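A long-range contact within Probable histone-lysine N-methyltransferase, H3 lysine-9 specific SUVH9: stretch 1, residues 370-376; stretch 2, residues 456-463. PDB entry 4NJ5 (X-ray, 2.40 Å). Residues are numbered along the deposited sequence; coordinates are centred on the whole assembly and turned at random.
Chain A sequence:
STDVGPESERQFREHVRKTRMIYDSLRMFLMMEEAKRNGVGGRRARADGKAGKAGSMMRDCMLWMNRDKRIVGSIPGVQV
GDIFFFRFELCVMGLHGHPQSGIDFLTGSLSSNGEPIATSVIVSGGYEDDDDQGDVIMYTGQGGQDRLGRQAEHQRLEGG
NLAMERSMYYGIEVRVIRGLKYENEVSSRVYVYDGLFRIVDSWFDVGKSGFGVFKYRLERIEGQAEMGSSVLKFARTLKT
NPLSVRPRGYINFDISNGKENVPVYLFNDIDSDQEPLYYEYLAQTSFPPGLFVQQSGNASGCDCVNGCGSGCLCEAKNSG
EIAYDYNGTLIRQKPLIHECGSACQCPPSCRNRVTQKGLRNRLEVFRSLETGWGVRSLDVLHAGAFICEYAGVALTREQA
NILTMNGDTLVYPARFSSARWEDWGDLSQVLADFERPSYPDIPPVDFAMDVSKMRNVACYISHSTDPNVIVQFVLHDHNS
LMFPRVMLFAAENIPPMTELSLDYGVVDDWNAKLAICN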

# COMPACT_ATOMS: atom_id res chain seq x y z
N GLU A 370 0.79 -19.64 13.94
CA GLU A 370 1.45 -18.68 14.83
C GLU A 370 0.48 -17.62 15.35
O GLU A 370 0.61 -17.15 16.48
N THR A 371 -0.47 -17.23 14.51
CA THR A 371 -1.64 -16.50 14.98
C THR A 371 -2.80 -17.46 14.82
O THR A 371 -2.76 -18.32 13.95
N GLY A 372 -3.84 -17.31 15.63
CA GLY A 372 -5.00 -18.17 15.51
C GLY A 372 -5.70 -17.99 14.18
O GLY A 372 -5.88 -18.94 13.42
N TRP A 373 -6.11 -16.76 13.91
CA TRP A 373 -6.64 -16.38 12.61
C TRP A 373 -5.99 -15.06 12.21
O TRP A 373 -5.60 -14.27 13.07
N GLY A 374 -5.87 -14.83 10.91
CA GLY A 374 -5.26 -13.61 10.41
C GLY A 374 -6.09 -13.00 9.30
O GLY A 374 -7.02 -13.63 8.81
N VAL A 375 -5.76 -11.78 8.92
CA VAL A 375 -6.50 -11.10 7.87
C VAL A 375 -5.53 -10.60 6.80
O VAL A 375 -4.49 -10.02 7.11
N ARG A 376 -5.88 -10.85 5.54
CA ARG A 376 -5.10 -10.35 4.42
C ARG A 376 -6.05 -9.74 3.39
O ARG A 376 -7.24 -10.01 3.42
N ASN A 456 -16.51 -7.62 13.47
CA ASN A 456 -16.32 -7.64 12.03
C ASN A 456 -14.97 -8.25 11.67
O ASN A 456 -14.27 -8.78 12.53
N VAL A 457 -14.60 -8.16 10.39
CA VAL A 457 -13.37 -8.74 9.88
C VAL A 457 -12.13 -8.24 10.64
O VAL A 457 -11.23 -9.02 10.97
N ALA A 458 -12.13 -6.94 10.95
CA ALA A 458 -10.99 -6.28 11.58
C ALA A 458 -10.59 -6.88 12.92
O ALA A 458 -9.46 -6.71 13.37
N CYS A 459 -11.52 -7.58 13.56
CA CYS A 459 -11.26 -8.15 14.87
C CYS A 459 -10.43 -9.42 14.79
O CYS A 459 -10.01 -9.97 15.81
N TYR A 460 -10.19 -9.89 13.57
CA TYR A 460 -9.33 -11.05 13.38
C TYR A 460 -7.90 -10.62 13.03
O TYR A 460 -7.02 -11.46 12.83
N ILE A 461 -7.68 -9.31 12.96
CA ILE A 461 -6.35 -8.78 12.67
C ILE A 461 -5.38 -9.10 13.81
O ILE A 461 -5.66 -8.82 14.98
N SER A 462 -4.25 -9.70 13.47
CA SER A 462 -3.29 -10.16 14.47
C SER A 462 -2.48 -9.02 15.06
O SER A 462 -2.48 -7.91 14.53
N HIS A 463 -1.79 -9.30 16.16
CA HIS A 463 -0.98 -8.30 16.85
C HIS A 463 0.48 -8.31 16.39
O HIS A 463 1.04 -9.38 16.11

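A strand can dock against a 3-10 turn largely through one branched residue, while a water bridges backbone amides of the two stretches. The contact between residues 370-376 and 456-463 of SUVH9 illustrates the principle on a small scale, with 317 Å² buried in all and no direct hydrogen bond from one stretch to the other.

The centre is Val375, in the strand that begins at Trp373. Its CA-to-CB bond points toward the second stretch, and its chi1 is t (179°). The 3-10 segment 457-460 and the residue that follows it receive the side chain. CG2 of Val375 lies 3.6 Å from CB of Tyr460 and 3.9 Å from CG1 of Ile461, and it also packs on the backbone, 3.5 Å from C of Tyr460 and 3.6 Å from O of Val457. CG1 of Val375 reaches CG2 of Val457 at 3.9 Å. The backbone beneath is already bonded within its own turn: Tyr460 N donates to Val457 O at 2.9 Å, and Ile461 N donates to Ala458 O at 3.2 Å. A methyl group can therefore rest against this turn without depriving those groups of partners.

Tyr460 (chi1 m, chi2 -87°) also points its CA-to-CB bond toward the first stretch. Besides the valine contact through CB, its ring meets Trp373 obliquely, with CD1 of Tyr460 4.4 Å from CB of Trp373. This is a looser contact, made by the root of the tryptophan side chain: Trp373 (chi1 m) sets out sideways, and its indole leads away from the second stretch. Nearby, O of Trp373 and O of Tyr460 approach to 3.2 Å, but both are acceptors and cannot bond to each other. At Gly374, CA sits 3.7 Å from O of Tyr460, with no side chain of its own to add.

Ser462 and Thr371 extend the contact beyond the valine. Both have chi1 p and both direct CA-to-CB toward the partner stretch, bringing CG2 of Thr371 to 3.7 Å from CB of Ser462; Thr371 is poorly ordered, so this edge is less sharply defined than the centre. The polar link is water 1, which accepts from N of Val375 at 2.9 Å and from N of Ser462 at 2.7 Å. By taking both amide protons, one water joins the two backbones where they do not bond directly. The hydroxyl of Ser462 is satisfied elsewhere in the structure.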

# COMPACT_ATOMS: atom_id res chain seq x y z
CB GLU A 370 2.66 -18.06 14.13
CG GLU A 370 2.35 -17.30 12.83
CD GLU A 370 1.86 -18.21 11.71
OE1 GLU A 370 2.29 -19.38 11.65
OE2 GLU A 370 1.01 -17.76 10.89
CB THR A 371 -1.92 -15.22 14.16
OG1 THR A 371 -2.66 -15.54 12.98
CG2 THR A 371 -0.63 -14.53 13.78
CB TRP A 373 -8.17 -16.25 12.65
CG TRP A 373 -8.88 -17.55 12.86
CD1 TRP A 373 -9.18 -18.15 14.05
CD2 TRP A 373 -9.38 -18.43 11.84
NE1 TRP A 373 -9.84 -19.34 13.84
CE2 TRP A 373 -9.97 -19.53 12.49
CE3 TRP A 373 -9.39 -18.39 10.44
CZ2 TRP A 373 -10.56 -20.59 11.79
CZ3 TRP A 373 -9.97 -19.43 9.75
CH2 TRP A 373 -10.55 -20.52 10.42
CB VAL A 375 -7.28 -9.89 8.42
CG1 VAL A 375 -8.01 -9.18 7.31
CG2 VAL A 375 -8.24 -10.34 9.52
CB ARG A 376 -4.30 -11.49 3.78
CG ARG A 376 -5.16 -12.70 3.44
CD ARG A 376 -4.45 -13.65 2.47
NE ARG A 376 -3.49 -14.53 3.13
CZ ARG A 376 -3.71 -15.81 3.39
NH1 ARG A 376 -4.86 -16.38 3.06
NH2 ARG A 376 -2.77 -16.54 3.98
CB ASN A 456 -16.41 -6.23 11.45
CG ASN A 456 -15.20 -5.38 11.79
OD1 ASN A 456 -14.60 -5.53 12.86
ND2 ASN A 456 -14.84 -4.47 10.89
CB VAL A 457 -13.21 -8.48 8.35
CG1 VAL A 457 -13.33 -6.99 8.04
CG2 VAL A 457 -11.90 -9.05 7.82
CB ALA A 458 -11.28 -4.79 11.73
CB CYS A 459 -12.56 -8.39 15.63
SG CYS A 459 -13.46 -6.86 16.02
CB TYR A 460 -9.91 -11.98 12.31
CG TYR A 460 -11.33 -12.44 12.60
CD1 TYR A 460 -11.57 -13.57 13.38
CD2 TYR A 460 -12.42 -11.75 12.10
CE1 TYR A 460 -12.87 -13.99 13.64
CE2 TYR A 460 -13.72 -12.16 12.36
CZ TYR A 460 -13.94 -13.28 13.13
OH TYR A 460 -15.22 -13.70 13.39
CB ILE A 461 -6.37 -7.26 12.42
CG1 ILE A 461 -7.21 -6.95 11.18
CG2 ILE A 461 -4.95 -6.72 12.25
CD1 ILE A 461 -7.26 -5.47 10.83
CB SER A 462 -2.36 -11.22 13.88
OG SER A 462 -1.62 -10.70 12.80
CB HIS A 463 -1.02 -8.51 18.36
CG HIS A 463 0.06 -7.78 19.09
ND1 HIS A 463 0.10 -6.41 19.17
CD2 HIS A 463 1.17 -8.23 19.72
CE1 HIS A 463 1.18 -6.04 19.85
NE2 HIS A 463 1.84 -7.13 20.19
O HOH W 1 -4.11 -10.47 10.87